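Side-chain contacts in probable acetyltransferases (Chromobacterium violaceum, PDB 3PZJ), which probably transfers an acetyl group from acetyl-CoA to an amine, perhaps a protein N-terminus, as a member of the GNAT family: residues A[146-150]-A[151-155]; A[49-52]-A[53-57]; A[112-115]-A[116-119]. All coordinates share one frame; numbering follows the deposited sequence. Where two conformers were deposited one is given.

All three contacts are local, each within one continuous run of chain in the GNAT domain. Interactions 1 and 3 lie on the same side of the chain's centre, centres about 10 Å apart: the amides of Arg154 and Arg155 probably bond to Gly118 O, and both interactions touch the second subunit. Interaction 1, partly buried, ends helix 135-150; interaction 3 is a surface hairpin between strands 106-114 and 119-127. In each a carbonyl takes two donors: Phe149 O from Gly152 N and a water, Val114 O from His117 N and Ala119 N. Interaction 2, also partly buried and on the opposite side, lies within helix 46-58, where four i to i+4 bonds run beside apolar and guanidinium packing.

Interaction 1 (A[146-150]-A[151-155]); sequences KTAFE and LGYRR
Ala148 O receives Tyr153 N at 3.0 Å across the C-terminal end of helix 135-150, where the chain closes in a Schellman motif before strand 155-161. Gly152 makes the reversal with a positive phi of 91°, and its N bonds to Phe149 O at 3.0 Å from well above the carbonyl plane. That carbonyl has a second donor, a water 2.8 Å from Phe149 O that also donates to Tyr153 O, bridging the last turn to the departing chain. Leu151 N is shared weakly between Thr147 O and Ala148 O.

Leu151 lies alongside Thr147, both side chains pointing the same way, with Leu151 CD2 3.9 Å from Thr147 CG2. Thr147 OG1 sits beside the backbone N (chi1 -62°), where it bonds Leu143 O one turn back, and this puts CG2 against the leucine. The Tyr153 ring presents its edge to Ala148 O, bringing CD2 of the tyrosine to 3.2 Å from that oxygen, while its hydroxyl is hydrogen-bonded to Gly27 O. Beyond the turn, Arg155 forms salt bridges with Glu157 and Glu179, and Arg154 NH2 reaches Asn192 of the second subunit. Phe149 has CG anti to the carbonyl carbon (chi1 -65°), and the edge of its ring brings CD1 to 3.2 Å from Tyr153 O.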
loop_
_atom_site.group_PDB
_atom_site.type_symbol
_atom_site.label_atom_id
_atom_site.label_comp_id
_atom_site.label_asym_id
_atom_site.label_seq_id
_atom_site.Cartn_x
_atom_site.Cartn_y
_atom_site.Cartn_z
ATOM N N LYS A 146 1.945 -19.741 6.794
ATOM C CA LYS A 146 1.326 -20.969 6.320
ATOM C C LYS A 146 -0.100 -20.677 5.940
ATOM O O LYS A 146 -0.553 -21.045 4.858
ATOM C CB LYS A 146 1.360 -22.030 7.405
ATOM C CG LYS A 146 0.787 -23.413 6.996
ATOM C CD LYS A 146 0.670 -24.239 8.278
ATOM C CE LYS A 146 0.446 -25.728 7.984
ATOM N NZ LYS A 146 1.124 -26.513 9.078
ATOM N N THR A 147 -0.801 -19.963 6.833
ATOM C CA THR A 147 -2.194 -19.711 6.656
ATOM C C THR A 147 -2.477 -18.849 5.437
ATOM O O THR A 147 -3.451 -19.087 4.701
ATOM C CB THR A 147 -2.835 -19.103 7.934
ATOM O OG1 THR A 147 -2.730 -20.026 9.058
ATOM C CG2 THR A 147 -4.284 -18.803 7.685
ATOM N N ALA A 148 -1.662 -17.824 5.240
ATOM C CA ALA A 148 -1.848 -16.933 4.113
ATOM C C ALA A 148 -1.633 -17.680 2.790
ATOM O O ALA A 148 -2.450 -17.523 1.806
ATOM C CB ALA A 148 -0.886 -15.690 4.227
ATOM N N PHE A 149 -0.572 -18.457 2.709
ATOM C CA PHE A 149 -0.320 -19.182 1.467
ATOM C C PHE A 149 -1.405 -20.255 1.217
ATOM O O PHE A 149 -1.845 -20.454 0.069
ATOM C CB PHE A 149 1.129 -19.723 1.438
ATOM C CG PHE A 149 2.158 -18.600 1.417
ATOM C CD1 PHE A 149 2.175 -17.705 0.353
ATOM C CD2 PHE A 149 3.075 -18.406 2.436
ATOM C CE1 PHE A 149 3.066 -16.668 0.277
ATOM C CE2 PHE A 149 3.985 -17.330 2.376
ATOM C CZ PHE A 149 3.987 -16.457 1.342
ATOM N N GLU A 150 -1.883 -20.909 2.282
ATOM C CA GLU A 150 -2.997 -21.887 2.139
ATOM C C GLU A 150 -4.273 -21.178 1.696
ATOM O O GLU A 150 -5.174 -21.776 1.106
ATOM C CB GLU A 150 -3.233 -22.694 3.445
ATOM C CG GLU A 150 -2.103 -23.723 3.621
ATOM C CD GLU A 150 -2.209 -24.641 4.852
ATOM O OE1 GLU A 150 -3.074 -24.416 5.742
ATOM O OE2 GLU A 150 -1.347 -25.544 4.899
ATOM N N LEU A 151 -4.369 -19.883 1.954
ATOM C CA LEU A 151 -5.573 -19.116 1.585
ATOM C C LEU A 151 -5.451 -18.556 0.192
ATOM O O LEU A 151 -6.383 -17.864 -0.274
ATOM C CB LEU A 151 -5.837 -17.948 2.565
ATOM C CG LEU A 151 -6.692 -18.265 3.832
ATOM C CD1 LEU A 151 -6.461 -19.695 4.350
ATOM C CD2 LEU A 151 -6.491 -17.188 4.909
ATOM N N GLY A 152 -4.342 -18.866 -0.464
ATOM C CA GLY A 152 -4.124 -18.450 -1.826
ATOM C C GLY A 152 -3.427 -17.135 -2.060
ATOM O O GLY A 152 -3.395 -16.625 -3.207
ATOM N N TYR A 153 -2.825 -16.598 -0.996
ATOM C CA TYR A 153 -1.964 -15.361 -1.134
ATOM C C TYR A 153 -0.706 -15.705 -1.909
ATOM O O TYR A 153 -0.110 -16.828 -1.763
ATOM C CB TYR A 153 -1.719 -14.621 0.231
ATOM C CG TYR A 153 -2.969 -13.943 0.699
ATOM C CD1 TYR A 153 -3.284 -12.641 0.283
ATOM C CD2 TYR A 153 -3.909 -14.647 1.431
ATOM C CE1 TYR A 153 -4.475 -12.029 0.691
ATOM C CE2 TYR A 153 -5.140 -14.098 1.794
ATOM C CZ TYR A 153 -5.433 -12.806 1.362
ATOM O OH TYR A 153 -6.584 -12.291 1.771
ATOM N N ARG A 154 -0.299 -14.778 -2.757
ATOM C CA ARG A 154 0.929 -14.879 -3.591
ATOM C C ARG A 154 2.131 -14.141 -3.009
ATOM O O ARG A 154 3.257 -14.463 -3.320
ATOM C CB ARG A 154 0.653 -14.275 -4.985
ATOM C CG ARG A 154 -0.346 -15.025 -5.771
ATOM C CD ARG A 154 -0.548 -14.449 -7.146
ATOM N NE ARG A 154 0.568 -14.737 -7.953
ATOM C CZ ARG A 154 1.305 -13.868 -8.621
ATOM N NH1 ARG A 154 1.121 -12.583 -8.522
ATOM N NH2 ARG A 154 2.330 -14.335 -9.344
ATOM N N ARG A 155 1.887 -13.168 -2.154
ATOM C CA ARG A 155 2.906 -12.283 -1.645
ATOM C C ARG A 155 2.532 -11.928 -0.177
ATOM O O ARG A 155 1.397 -11.475 0.061
ATOM C CB ARG A 155 2.872 -10.993 -2.488
ATOM C CG ARG A 155 3.799 -9.871 -1.986
ATOM C CD ARG A 155 3.505 -8.531 -2.654
ATOM N NE ARG A 155 4.254 -7.440 -2.064
ATOM C CZ ARG A 155 5.611 -7.306 -2.097
ATOM N NH1 ARG A 155 6.399 -8.100 -2.794
ATOM N NH2 ARG A 155 6.173 -6.349 -1.413
HETATM O O HOH W 1 -0.734 -19.450 -2.293
#

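Interaction 2 (A[49-52]-A[53-57]); sequences HGAA and LFRLF
His49 starts the walk along helix 46-58: its carbonyl O accepts Leu53 N at 3.0 Å, and its CB meets Leu53 CD1 at 4.1 Å. CG of Leu53 sits anti to its carbonyl carbon (chi1 -74°), which lays the branched end back along His49. The same leucine packs against Val95 and Phe107 of the sheet and Phe78 of helix 75-87, so this side of the helix faces the protein interior. Gly50 comes next, its O taking Phe54 N at 2.9 Å; Phe54 CB rests near that carbonyl while the ring heads off toward Glu75 and Phe78.

Ala51 O accepts Arg55 N at 3.1 Å. The arginine bends at chi3 (-148°), folding back over the preceding turn and bringing NH2 to 3.5 Å from Ala51 CB. At Ala52, NH1 of Arg55 comes within 3.5 Å of Ala52 CA, while Ala52 O accepts Leu56 N at 3.2 Å, the last of four bonds in the i to i+4 ladder of an alpha helix. The guanidinium lies with one face over the Ala51-Ala52 peptide group. This is flat packing with no N-H directed at the oxygen, so any electrostatic gain is probably modest, and Ala51 O keeps its bond from Arg55 N.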
loop_
_atom_site.group_PDB
_atom_site.type_symbol
_atom_site.label_atom_id
_atom_site.label_comp_id
_atom_site.label_asym_id
_atom_site.label_seq_id
_atom_site.Cartn_x
_atom_site.Cartn_y
_atom_site.Cartn_z
ATOM N N HIS A 49 -9.993 -9.520 25.180
ATOM C CA HIS A 49 -8.552 -9.809 25.304
ATOM C C HIS A 49 -7.781 -8.553 25.696
ATOM O O HIS A 49 -6.630 -8.631 26.176
ATOM C CB HIS A 49 -7.981 -10.215 23.932
ATOM C CG HIS A 49 -8.289 -11.615 23.515
ATOM N ND1 HIS A 49 -7.980 -12.713 24.299
ATOM C CD2 HIS A 49 -8.842 -12.102 22.382
ATOM C CE1 HIS A 49 -8.359 -13.814 23.663
ATOM N NE2 HIS A 49 -8.915 -13.467 22.516
ATOM N N GLY A 50 -8.426 -7.415 25.485
ATOM C CA GLY A 50 -7.875 -6.077 25.661
ATOM C C GLY A 50 -7.101 -5.804 26.952
ATOM O O GLY A 50 -5.973 -5.327 26.893
ATOM N N ALA A 51 -7.714 -6.017 28.119
ATOM C CA ALA A 51 -7.036 -5.698 29.410
ATOM C C ALA A 51 -5.797 -6.565 29.652
ATOM O O ALA A 51 -4.777 -6.061 30.083
ATOM C CB ALA A 51 -8.032 -5.815 30.604
ATOM N N ALA A 52 -5.861 -7.833 29.259
ATOM C CA ALA A 52 -4.715 -8.712 29.395
ATOM C C ALA A 52 -3.590 -8.228 28.525
ATOM O O ALA A 52 -2.421 -8.225 28.961
ATOM C CB ALA A 52 -5.054 -10.132 29.084
ATOM N N LEU A 53 -3.908 -7.841 27.291
ATOM C CA LEU A 53 -2.836 -7.415 26.384
ATOM C C LEU A 53 -2.269 -6.111 26.871
ATOM O O LEU A 53 -1.088 -5.909 26.778
ATOM C CB LEU A 53 -3.359 -7.261 24.941
ATOM C CG LEU A 53 -3.618 -8.616 24.263
ATOM C CD1 LEU A 53 -4.428 -8.323 22.987
ATOM C CD2 LEU A 53 -2.334 -9.420 23.948
ATOM N N PHE A 54 -3.125 -5.208 27.364
ATOM C CA PHE A 54 -2.627 -3.955 27.882
ATOM C C PHE A 54 -1.556 -4.188 28.943
ATOM O O PHE A 54 -0.494 -3.582 28.897
ATOM C CB PHE A 54 -3.790 -3.166 28.477
ATOM C CG PHE A 54 -3.379 -1.903 29.139
ATOM C CD1 PHE A 54 -2.827 -0.892 28.417
ATOM C CD2 PHE A 54 -3.450 -1.769 30.504
ATOM C CE1 PHE A 54 -2.441 0.236 28.976
ATOM C CE2 PHE A 54 -3.032 -0.604 31.089
ATOM C CZ PHE A 54 -2.543 0.406 30.312
ATOM N N ARG A 55 -1.860 -5.054 29.906
ATOM C CA ARG A 55 -0.956 -5.337 31.066
ATOM C C ARG A 55 0.358 -5.855 30.596
ATOM O O ARG A 55 1.366 -5.564 31.194
ATOM C CB ARG A 55 -1.533 -6.383 31.974
ATOM C CG ARG A 55 -2.671 -5.847 32.748
ATOM C CD ARG A 55 -3.213 -6.909 33.740
ATOM N NE ARG A 55 -4.636 -6.695 33.890
ATOM C CZ ARG A 55 -5.610 -7.496 33.456
ATOM N NH1 ARG A 55 -5.365 -8.674 32.876
ATOM N NH2 ARG A 55 -6.863 -7.115 33.658
ATOM N N LEU A 56 0.340 -6.635 29.515
ATOM C CA LEU A 56 1.543 -7.233 29.026
ATOM C C LEU A 56 2.628 -6.195 28.684
ATOM O O LEU A 56 3.832 -6.479 28.865
ATOM C CB LEU A 56 1.216 -8.078 27.811
ATOM C CG LEU A 56 1.974 -9.312 27.479
ATOM C CD1 LEU A 56 1.920 -10.306 28.666
ATOM C CD2 LEU A 56 1.263 -9.873 26.169
ATOM N N PHE A 57 2.235 -5.004 28.213
ATOM C CA PHE A 57 3.209 -4.007 27.781
ATOM C C PHE A 57 3.249 -2.793 28.708
ATOM O O PHE A 57 4.173 -1.999 28.613
ATOM C CB PHE A 57 2.909 -3.566 26.356
ATOM C CG PHE A 57 2.836 -4.703 25.421
ATOM C CD1 PHE A 57 3.985 -5.337 25.001
ATOM C CD2 PHE A 57 1.602 -5.191 25.028
ATOM C CE1 PHE A 57 3.877 -6.414 24.133
ATOM C CE2 PHE A 57 1.498 -6.280 24.210
ATOM C CZ PHE A 57 2.583 -6.886 23.759
#

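Interaction 3 (A[112-115]-A[116-119]); sequences QMVQ and AHGA
Val114 and Ala119 form an antiparallel hydrogen-bonded pair, closing the hairpin between strands 106-114 and 119-127 with a G1 beta bulge in which Gly118, at a positive phi of 62°, and Ala119 both face Val114. Val114 N bonds Ala119 O at 2.8 Å, and Val114 O accepts Ala119 N at 3.3 Å and His117 N at 3.1 Å from opposite faces of its plane; Gly118 N bonds to Gln115 O at 3.2 Å.

Among the side chains, Gln115 has CG beside its backbone N and extends beyond it to bond Ala26 O through NE2, tying the turn to the N-terminal loop. Across the turn, Ala119, at the start of the next strand, packs on Ala185 of the second subunit, and His117 in the turn bonds Val187 N of that subunit through ND1, so the hairpin end forms part of the dimer contact. Val114 and His117 slant across each other, and Val114 CG1 also comes to 4.0 Å from His117 CB. Val114 CG1, anti to the backbone N (chi1 -169°), is thereby directed at the edge of the imidazole, near the ring plane, where it lies 3.7 Å from His117 CD2.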
loop_
_atom_site.group_PDB
_atom_site.type_symbol
_atom_site.label_atom_id
_atom_site.label_comp_id
_atom_site.label_asym_id
_atom_site.label_seq_id
_atom_site.Cartn_x
_atom_site.Cartn_y
_atom_site.Cartn_z
ATOM N N GLN A 112 -3.475 -4.634 5.448
ATOM C CA GLN A 112 -3.441 -4.332 4.002
ATOM C C GLN A 112 -3.762 -5.619 3.173
ATOM O O GLN A 112 -3.076 -5.894 2.215
ATOM C CB GLN A 112 -2.066 -3.726 3.597
ATOM C CG GLN A 112 -1.722 -2.426 4.285
ATOM C CD GLN A 112 -2.641 -1.330 3.865
ATOM O OE1 GLN A 112 -3.548 -0.917 4.612
ATOM N NE2 GLN A 112 -2.447 -0.862 2.685
HETATM N N MSE A 113 -4.758 -6.402 3.586
HETATM C CA MSE A 113 -5.191 -7.566 2.827
HETATM C C MSE A 113 -5.841 -7.066 1.517
HETATM O O MSE A 113 -6.755 -6.157 1.531
HETATM C CB MSE A 113 -6.193 -8.389 3.632
HETATM C CG MSE A 113 -6.939 -9.421 2.824
HETATM SE SE MSE A 113 -8.148 -10.352 3.978
HETATM C CE MSE A 113 -6.936 -10.953 5.410
ATOM N N VAL A 114 -5.370 -7.589 0.405
ATOM C CA VAL A 114 -5.925 -7.315 -0.909
ATOM C C VAL A 114 -6.240 -8.648 -1.537
ATOM O O VAL A 114 -5.436 -9.231 -2.268
ATOM C CB VAL A 114 -4.983 -6.435 -1.838
ATOM C CG1 VAL A 114 -5.751 -5.967 -3.091
ATOM C CG2 VAL A 114 -4.339 -5.248 -1.019
ATOM N N GLN A 115 -7.418 -9.155 -1.241
ATOM C CA GLN A 115 -7.799 -10.487 -1.726
ATOM C C GLN A 115 -7.699 -10.616 -3.203
ATOM O O GLN A 115 -7.169 -11.621 -3.711
ATOM C CB GLN A 115 -9.250 -10.879 -1.309
ATOM C CG GLN A 115 -9.410 -10.938 0.187
ATOM C CD GLN A 115 -10.773 -11.259 0.600
ATOM O OE1 GLN A 115 -11.511 -10.373 1.017
ATOM N NE2 GLN A 115 -11.173 -12.500 0.422
ATOM N N ALA A 116 -8.117 -9.577 -3.919
ATOM C CA ALA A 116 -8.155 -9.611 -5.414
ATOM C C ALA A 116 -6.768 -9.778 -6.046
ATOM O O ALA A 116 -6.661 -10.283 -7.136
ATOM C CB ALA A 116 -8.910 -8.343 -5.998
ATOM N N HIS A 117 -5.704 -9.377 -5.333
ATOM C CA HIS A 117 -4.327 -9.496 -5.861
ATOM C C HIS A 117 -3.477 -10.502 -5.173
ATOM O O HIS A 117 -2.316 -10.686 -5.541
ATOM C CB HIS A 117 -3.694 -8.121 -5.781
ATOM C CG HIS A 117 -4.256 -7.240 -6.818
ATOM N ND1 HIS A 117 -4.189 -7.603 -8.142
ATOM C CD2 HIS A 117 -5.048 -6.137 -6.758
ATOM C CE1 HIS A 117 -4.861 -6.720 -8.867
ATOM N NE2 HIS A 117 -5.368 -5.811 -8.059
ATOM N N GLY A 118 -4.051 -11.145 -4.165
ATOM C CA GLY A 118 -3.364 -12.141 -3.366
ATOM C C GLY A 118 -2.172 -11.543 -2.643
ATOM O O GLY A 118 -1.094 -12.193 -2.504
ATOM N N ALA A 119 -2.342 -10.322 -2.169
ATOM C CA ALA A 119 -1.269 -9.652 -1.463
ATOM C C ALA A 119 -1.750 -9.376 -0.047
ATOM O O ALA A 119 -2.890 -8.889 0.168
ATOM C CB ALA A 119 -0.851 -8.300 -2.173
#